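Local coordinates for malonyl CoA-acyl carrier protein transacylase (Staphylococcus aureus, PDB 3IM9) that transfers the malonyl group from malonyl-CoA to holo acyl carrier protein, supplying the malonyl-[ACP] used in fatty acid biosynthesis, at residues Phe232-Thr244 against Ser259-Ile271. Numbering follows the deposited sequence.
Sequences FPVVQNVNAQGET and SPVQFINSTEWLI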
ATOM      1  N   PHE A 232     -17.939   3.914  -1.106  1.00 15.45           N
ATOM      2  CA  PHE A 232     -17.952   2.741  -1.996  1.00 14.83           C
ATOM      3  C   PHE A 232     -16.955   1.784  -1.266  1.00 14.27           C
ATOM      4  O   PHE A 232     -16.156   2.286  -0.441  1.00 14.48           O
ATOM      5  CB  PHE A 232     -17.555   3.069  -3.469  1.00 16.06           C
ATOM      6  CG  PHE A 232     -16.364   4.002  -3.583  1.00 16.25           C
ATOM      7  CD1 PHE A 232     -16.551   5.399  -3.647  1.00 15.42           C
ATOM      8  CD2 PHE A 232     -15.020   3.510  -3.587  1.00 16.76           C
ATOM      9  CE1 PHE A 232     -15.493   6.281  -3.734  1.00 17.93           C
ATOM     10  CE2 PHE A 232     -13.942   4.431  -3.649  1.00 16.83           C
ATOM     11  CZ  PHE A 232     -14.122   5.783  -3.669  1.00 15.40           C
ATOM     12  N   PRO A 233     -17.058   0.467  -1.543  1.00 15.45           N
ATOM     13  CA  PRO A 233     -16.277  -0.503  -0.719  1.00 15.28           C
ATOM     14  C   PRO A 233     -14.739  -0.364  -0.921  1.00 11.54           C
ATOM     15  O   PRO A 233     -14.237  -0.222  -2.026  1.00 13.53           O
ATOM     16  CB  PRO A 233     -16.708  -1.869  -1.231  1.00 16.64           C
ATOM     17  CG  PRO A 233     -18.183  -1.634  -1.907  1.00 14.53           C
ATOM     18  CD  PRO A 233     -18.015  -0.203  -2.448  1.00 16.31           C
ATOM     19  N   VAL A 234     -14.075  -0.480   0.222  1.00 12.59           N
ATOM     20  CA  VAL A 234     -12.582  -0.493   0.305  1.00 10.55           C
ATOM     21  C   VAL A 234     -12.275  -1.988   0.486  1.00 10.51           C
ATOM     22  O   VAL A 234     -12.719  -2.601   1.520  1.00 12.50           O
ATOM     23  CB  VAL A 234     -12.115   0.304   1.471  1.00 10.39           C
ATOM     24  CG1 VAL A 234     -10.562   0.190   1.561  1.00 11.16           C
ATOM     25  CG2 VAL A 234     -12.569   1.780   1.411  1.00 12.22           C
ATOM     26  N   VAL A 235     -11.544  -2.601  -0.440  1.00 11.45           N
ATOM     27  CA  VAL A 235     -11.164  -4.020  -0.290  1.00 12.05           C
ATOM     28  C   VAL A 235      -9.933  -4.024   0.605  1.00 12.17           C
ATOM     29  O   VAL A 235      -8.877  -3.563   0.192  1.00 11.00           O
ATOM     30  CB  VAL A 235     -10.926  -4.690  -1.602  1.00 10.84           C
ATOM     31  CG1 VAL A 235     -10.611  -6.207  -1.418  1.00 12.14           C
ATOM     32  CG2 VAL A 235     -12.243  -4.581  -2.429  1.00 14.44           C
ATOM     33  N   GLN A 236     -10.070  -4.490   1.839  1.00 10.60           N
ATOM     34  CA  GLN A 236      -9.019  -4.328   2.847  1.00 11.19           C
ATOM     35  C   GLN A 236      -7.950  -5.401   2.738  1.00 11.31           C
ATOM     36  O   GLN A 236      -8.206  -6.579   2.378  1.00 10.76           O
ATOM     37  CB  GLN A 236      -9.579  -4.257   4.270  1.00 12.51           C
ATOM     38  CG  GLN A 236     -10.475  -3.024   4.350  1.00 11.33           C
ATOM     39  CD  GLN A 236     -10.686  -2.589   5.816  1.00 11.15           C
ATOM     40  OE1 GLN A 236     -11.645  -3.055   6.493  1.00 13.05           O
ATOM     41  NE2 GLN A 236      -9.834  -1.718   6.324  1.00 11.69           N
ATOM     42  N   ASN A 237      -6.695  -4.983   3.046  1.00 10.76           N
ATOM     43  CA  ASN A 237      -5.575  -5.884   2.936  1.00  9.72           C
ATOM     44  C   ASN A 237      -5.666  -7.101   3.864  1.00  9.70           C
ATOM     45  O   ASN A 237      -5.106  -8.148   3.534  1.00  9.38           O
ATOM     46  CB  ASN A 237      -4.272  -5.117   3.305  1.00 10.25           C
ATOM     47  CG  ASN A 237      -3.781  -4.157   2.257  1.00 10.42           C
ATOM     48  OD1 ASN A 237      -4.245  -4.094   1.076  1.00 12.06           O
ATOM     49  ND2 ASN A 237      -2.837  -3.369   2.700  1.00  7.03           N
ATOM     50  N   VAL A 238      -6.279  -6.920   5.043  1.00  9.88           N
ATOM     51  CA  VAL A 238      -6.257  -8.001   6.104  1.00 11.68           C
ATOM     52  C   VAL A 238      -7.098  -9.171   5.612  1.00 11.89           C
ATOM     53  O   VAL A 238      -6.718 -10.309   5.798  1.00 12.74           O
ATOM     54  CB  VAL A 238      -6.756  -7.483   7.476  1.00 14.84           C
ATOM     55  CG1 VAL A 238      -5.853  -6.527   8.044  1.00 18.50           C
ATOM     56  CG2 VAL A 238      -8.069  -6.805   7.454  1.00 17.12           C
ATOM     57  N   ASN A 239      -8.258  -8.879   4.977  1.00 12.57           N
ATOM     58  CA  ASN A 239      -9.254  -9.971   4.690  1.00 13.14           C
ATOM     59  C   ASN A 239      -9.674 -10.085   3.264  1.00 13.53           C
ATOM     60  O   ASN A 239     -10.409 -11.014   2.908  1.00 13.14           O
ATOM     61  CB  ASN A 239     -10.521  -9.743   5.621  1.00 15.12           C
ATOM     62  CG  ASN A 239     -11.305  -8.452   5.260  1.00 20.70           C
ATOM     63  OD1 ASN A 239     -10.830  -7.612   4.481  1.00 15.76           O
ATOM     64  ND2 ASN A 239     -12.572  -8.301   5.785  1.00 18.98           N
ATOM     65  N   ALA A 240      -9.160  -9.186   2.399  1.00 10.80           N
ATOM     66  CA  ALA A 240      -9.415  -9.278   0.939  1.00 11.71           C
ATOM     67  C   ALA A 240     -10.893  -9.239   0.624  1.00 13.45           C
ATOM     68  O   ALA A 240     -11.292  -9.929  -0.341  1.00 15.59           O
ATOM     69  CB  ALA A 240      -8.718 -10.531   0.296  1.00 12.00           C
ATOM     70  N   GLN A 241     -11.660  -8.446   1.340  1.00 15.71           N
ATOM     71  CA  GLN A 241     -13.069  -8.288   0.945  1.00 16.21           C
ATOM     72  C   GLN A 241     -13.460  -6.831   1.074  1.00 15.51           C
ATOM     73  O   GLN A 241     -12.843  -6.079   1.865  1.00 13.33           O
ATOM     74  CB  GLN A 241     -13.989  -9.153   1.835  1.00 19.26           C
ATOM     75  CG  GLN A 241     -13.731 -10.644   1.761  1.00 25.01           C
ATOM     76  CD  GLN A 241     -14.626 -11.411   2.752  1.00 31.51           C
ATOM     77  OE1 GLN A 241     -14.688 -12.646   2.717  1.00 39.92           O
ATOM     78  NE2 GLN A 241     -15.282 -10.694   3.635  1.00 27.53           N
ATOM     79  N   GLY A 242     -14.468  -6.401   0.295  1.00 14.64           N
ATOM     80  CA  GLY A 242     -15.005  -5.004   0.380  1.00 15.18           C
ATOM     81  C   GLY A 242     -15.633  -4.716   1.697  1.00 16.23           C
ATOM     82  O   GLY A 242     -16.397  -5.556   2.279  1.00 17.76           O
ATOM     83  N   GLU A 243     -15.292  -3.568   2.253  1.00 14.29           N
ATOM     84  CA  GLU A 243     -15.837  -3.148   3.574  1.00 14.82           C
ATOM     85  C   GLU A 243     -16.337  -1.725   3.422  1.00 15.49           C
ATOM     86  O   GLU A 243     -15.703  -0.899   2.753  1.00 15.90           O
ATOM     87  CB  GLU A 243     -14.851  -3.235   4.765  1.00 14.13           C
ATOM     88  CG  GLU A 243     -14.289  -4.655   4.961  1.00 15.32           C
ATOM     89  CD  GLU A 243     -15.335  -5.612   5.518  1.00 20.71           C
ATOM     90  OE1 GLU A 243     -16.526  -5.194   5.788  1.00 17.91           O
ATOM     91  OE2 GLU A 243     -14.952  -6.786   5.730  1.00 21.78           O
ATOM     92  N   THR A 244     -17.413  -1.351   4.116  1.00 17.10           N
ATOM     93  CA  THR A 244     -17.880   0.061   4.148  1.00 16.19           C
ATOM     94  C   THR A 244     -18.084   0.571   5.532  1.00 16.07           C
ATOM     95  O   THR A 244     -18.147   1.785   5.755  1.00 17.34           O
ATOM     96  CB  THR A 244     -19.210   0.263   3.317  1.00 16.94           C
ATOM     97  OG1 THR A 244     -20.176  -0.622   3.881  1.00 19.25           O
ATOM     98  CG2 THR A 244     -19.008  -0.144   1.853  1.00 20.90           C
ATOM     99  N   SER A 259      -0.609  -8.191  10.057  1.00 10.94           N
ATOM    100  CA  SER A 259      -1.185  -9.232   9.201  1.00 11.23           C
ATOM    101  C   SER A 259      -0.641  -9.123   7.792  1.00 11.67           C
ATOM    102  O   SER A 259      -0.298  -8.008   7.348  1.00 11.50           O
ATOM    103  CB  SER A 259      -2.714  -9.043   9.147  1.00 11.48           C
ATOM    104  OG  SER A 259      -3.234  -9.104  10.503  1.00 14.09           O
ATOM    105  N   PRO A 260      -0.603 -10.206   7.046  1.00 11.84           N
ATOM    106  CA  PRO A 260      -0.111 -10.174   5.656  1.00 11.19           C
ATOM    107  C   PRO A 260      -1.049  -9.320   4.776  1.00  9.56           C
ATOM    108  O   PRO A 260      -2.273  -9.269   5.017  1.00 12.30           O
ATOM    109  CB  PRO A 260      -0.134 -11.638   5.180  1.00 12.35           C
ATOM    110  CG  PRO A 260      -0.599 -12.411   6.374  1.00 15.54           C
ATOM    111  CD  PRO A 260      -0.930 -11.564   7.523  1.00 12.85           C
ATOM    112  N   VAL A 261      -0.461  -8.652   3.775  1.00 10.18           N
ATOM    113  CA  VAL A 261      -1.224  -7.913   2.749  1.00  9.39           C
ATOM    114  C   VAL A 261      -1.700  -8.869   1.726  1.00  9.28           C
ATOM    115  O   VAL A 261      -0.893  -9.456   0.989  1.00 10.43           O
ATOM    116  CB  VAL A 261      -0.317  -6.811   2.136  1.00  9.07           C
ATOM    117  CG1 VAL A 261      -1.068  -6.106   0.993  1.00 10.80           C
ATOM    118  CG2 VAL A 261       0.050  -5.751   3.209  1.00 11.05           C
ATOM    119  N   GLN A 262      -3.016  -9.075   1.701  1.00  9.79           N
ATOM    120  CA  GLN A 262      -3.612 -10.045   0.768  1.00 10.45           C
ATOM    121  C   GLN A 262      -3.850  -9.465  -0.593  1.00 11.89           C
ATOM    122  O   GLN A 262      -5.007  -9.322  -1.030  1.00 11.42           O
ATOM    123  CB  GLN A 262      -4.910 -10.619   1.397  1.00 12.88           C
ATOM    124  CG  GLN A 262      -4.654 -11.260   2.771  1.00 13.15           C
ATOM    125  CD  GLN A 262      -3.976 -12.612   2.659  1.00 11.09           C
ATOM    126  OE1 GLN A 262      -3.713 -13.156   1.590  1.00 13.43           O
ATOM    127  NE2 GLN A 262      -3.585 -13.141   3.834  1.00 15.60           N
ATOM    128  N   PHE A 263      -2.798  -9.047  -1.305  1.00 10.25           N
ATOM    129  CA  PHE A 263      -3.050  -8.367  -2.582  1.00  9.67           C
ATOM    130  C   PHE A 263      -3.599  -9.262  -3.663  1.00 11.11           C
ATOM    131  O   PHE A 263      -4.498  -8.799  -4.392  1.00 11.92           O
ATOM    132  CB  PHE A 263      -1.763  -7.630  -3.046  1.00  9.53           C
ATOM    133  CG  PHE A 263      -2.046  -6.670  -4.203  1.00  8.96           C
ATOM    134  CD1 PHE A 263      -1.752  -7.077  -5.489  1.00 10.20           C
ATOM    135  CD2 PHE A 263      -2.634  -5.457  -3.940  1.00  9.61           C
ATOM    136  CE1 PHE A 263      -2.070  -6.232  -6.592  1.00 10.69           C
ATOM    137  CE2 PHE A 263      -2.915  -4.529  -5.004  1.00 11.12           C
ATOM    138  CZ  PHE A 263      -2.628  -4.935  -6.345  1.00 10.57           C
ATOM    139  N   ILE A 264      -3.102 -10.495  -3.757  1.00 11.62           N
ATOM    140  CA  ILE A 264      -3.660 -11.415  -4.786  1.00 12.55           C
ATOM    141  C   ILE A 264      -5.161 -11.633  -4.485  1.00 11.70           C
ATOM    142  O   ILE A 264      -5.977 -11.461  -5.415  1.00 12.38           O
ATOM    143  CB  ILE A 264      -2.911 -12.755  -4.798  1.00 12.96           C
ATOM    144  CG1 ILE A 264      -1.473 -12.497  -5.299  1.00 13.68           C
ATOM    145  CG2 ILE A 264      -3.572 -13.764  -5.762  1.00 15.90           C
ATOM    146  CD1 ILE A 264      -0.634 -13.787  -5.144  1.00 12.95           C
ATOM    147  N   ASN A 265      -5.535 -11.966  -3.232  1.00 11.79           N
ATOM    148  CA  ASN A 265      -6.943 -12.338  -3.013  1.00 13.44           C
ATOM    149  C   ASN A 265      -7.828 -11.127  -3.180  1.00 14.20           C
ATOM    150  O   ASN A 265      -8.996 -11.265  -3.577  1.00 13.85           O
ATOM    151  CB  ASN A 265      -7.100 -12.930  -1.639  1.00 12.13           C
ATOM    152  CG  ASN A 265      -6.539 -14.328  -1.507  1.00 16.74           C
ATOM    153  OD1 ASN A 265      -6.326 -14.776  -0.371  1.00 20.19           O
ATOM    154  ND2 ASN A 265      -6.256 -14.973  -2.586  1.00 16.06           N
ATOM    155  N   SER A 266      -7.319  -9.939  -2.818  1.00 13.03           N
ATOM    156  CA  SER A 266      -8.110  -8.696  -2.992  1.00 12.29           C
ATOM    157  C   SER A 266      -8.310  -8.416  -4.486  1.00 12.76           C
ATOM    158  O   SER A 266      -9.456  -7.974  -4.868  1.00 11.76           O
ATOM    159  CB  SER A 266      -7.360  -7.531  -2.400  1.00 11.16           C
ATOM    160  OG  SER A 266      -7.203  -7.651  -0.999  1.00 11.20           O
ATOM    161  N   THR A 267      -7.279  -8.570  -5.333  1.00 11.74           N
ATOM    162  CA  THR A 267      -7.421  -8.403  -6.749  1.00 11.73           C
ATOM    163  C   THR A 267      -8.470  -9.397  -7.292  1.00 13.88           C
ATOM    164  O   THR A 267      -9.380  -8.988  -8.098  1.00 14.23           O
ATOM    165  CB  THR A 267      -6.085  -8.598  -7.483  1.00 12.33           C
ATOM    166  OG1 THR A 267      -5.176  -7.580  -7.005  1.00 11.09           O
ATOM    167  CG2 THR A 267      -6.240  -8.361  -8.996  1.00 14.23           C
ATOM    168  N   GLU A 268      -8.357 -10.637  -6.852  1.00 13.21           N
ATOM    169  CA  GLU A 268      -9.280 -11.711  -7.345  1.00 14.14           C
ATOM    170  C   GLU A 268     -10.714 -11.406  -6.909  1.00 13.74           C
ATOM    171  O   GLU A 268     -11.666 -11.574  -7.725  1.00 14.69           O
ATOM    172  CB  GLU A 268      -8.807 -13.045  -6.861  1.00 13.14           C
ATOM    173  CG  GLU A 268      -7.504 -13.403  -7.633  1.00 17.70           C
ATOM    174  CD  GLU A 268      -6.953 -14.772  -7.294  1.00 22.82           C
ATOM    175  OE1 GLU A 268      -7.234 -15.225  -6.167  1.00 26.43           O
ATOM    176  OE2 GLU A 268      -6.161 -15.259  -8.176  1.00 26.78           O
ATOM    177  N   TRP A 269     -10.913 -10.873  -5.715  1.00 13.48           N
ATOM    178  CA  TRP A 269     -12.262 -10.600  -5.198  1.00 11.90           C
ATOM    179  C   TRP A 269     -12.856  -9.518  -6.052  1.00 13.74           C
ATOM    180  O   TRP A 269     -14.039  -9.579  -6.419  1.00 14.01           O
ATOM    181  CB  TRP A 269     -12.178 -10.181  -3.761  1.00 12.38           C
ATOM    182  CG  TRP A 269     -13.540 -10.005  -3.125  1.00 13.49           C
ATOM    183  CD1 TRP A 269     -14.254 -10.975  -2.413  1.00 15.40           C
ATOM    184  CD2 TRP A 269     -14.315  -8.797  -3.043  1.00 14.35           C
ATOM    185  NE1 TRP A 269     -15.419 -10.425  -1.900  1.00 15.88           N
ATOM    186  CE2 TRP A 269     -15.501  -9.101  -2.287  1.00 12.96           C
ATOM    187  CE3 TRP A 269     -14.154  -7.483  -3.592  1.00 14.37           C
ATOM    188  CZ2 TRP A 269     -16.491  -8.121  -2.034  1.00 15.35           C
ATOM    189  CZ3 TRP A 269     -15.112  -6.513  -3.321  1.00 13.68           C
ATOM    190  CH2 TRP A 269     -16.272  -6.850  -2.553  1.00 15.97           C
ATOM    191  N   LEU A 270     -12.046  -8.544  -6.471  1.00 14.60           N
ATOM    192  CA  LEU A 270     -12.581  -7.458  -7.212  1.00 14.15           C
ATOM    193  C   LEU A 270     -12.931  -7.913  -8.578  1.00 14.03           C
ATOM    194  O   LEU A 270     -14.037  -7.548  -9.085  1.00 15.66           O
ATOM    195  CB  LEU A 270     -11.482  -6.330  -7.326  1.00 14.22           C
ATOM    196  CG  LEU A 270     -11.539  -5.508  -6.053  1.00 11.93           C
ATOM    197  CD1 LEU A 270     -10.277  -4.556  -6.020  1.00 14.44           C
ATOM    198  CD2 LEU A 270     -12.783  -4.652  -5.919  1.00 12.95           C
ATOM    199  N   ILE A 271     -12.108  -8.758  -9.171  1.00 12.82           N
ATOM    200  CA  ILE A 271     -12.416  -9.281 -10.533  1.00 14.41           C
ATOM    201  C   ILE A 271     -13.699 -10.171 -10.456  1.00 15.87           C
ATOM    202  O   ILE A 271     -14.579 -10.048 -11.356  1.00 15.79           O
ATOM    203  CB  ILE A 271     -11.235 -10.055 -11.053  1.00 14.63           C
ATOM    204  CG1 ILE A 271     -10.046  -9.059 -11.256  1.00 15.63           C
ATOM    205  CG2 ILE A 271     -11.600 -10.757 -12.393  1.00 16.45           C
ATOM    206  CD1 ILE A 271      -8.753  -9.748 -11.656  1.00 14.00           C
TER
HETATM  207  O   HOH W   1      -6.482  -5.134  -0.239  1.00 10.93           O
HETATM  208  O   HOH W   2      -4.146 -11.023   6.205  1.00 11.77           O
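Trp269 lies against the second limb of a beta hairpin, one face of its indole taking the backbone of Gln241 and Gly242. Gln241 CA sits 4.1 Å from the centroid of the five-membered ring and 9° off its normal, a CH-pi contact, while Gly242 N is 3.4 Å from Trp269 CH2 near the rim. With CG anti to the backbone N (chi1 -175°), the indole lies across the hairpin. The tight part continues through Val235: CG1 meets Ser266 CB, and CG2 touches both Trp269 CZ3 and Leu270 CD2, the latter at 3.5 Å. Ala240 CB packs on Asn265 CB, also at 3.5 Å.

The solvent margin runs by the exposed Gln241 and Asn265 side chains, with Gln241 CG loosely beside Trp269 NE1 (4.0 Å). Toward Ser259 the looseness is confined to one edge, where Val238 CG1 stays 4.2 Å from Ser259 CB and a water bridges Val238 O and Pro260 O. Gln262 and Val261 still pack closely there, Gln262 CG being 3.2 Å from Asn237 O. One direct hydrogen bond joins the segments, Gln262 N to Asn237 O at 2.9 Å, nearly straight (160°) and on a lone pair. On the buried side, a second water donates to Val235 O and Ser266 OG, whose own proton goes to Gln262 O.

Val261 CG1 lies over the face of the Asn237 amide group; the Val261 side chain also comes close to Ser97 and His207, the probable catalytic pair. The backbone hydrogen bond thus ties the hairpin turn to the segment lining the probable active site.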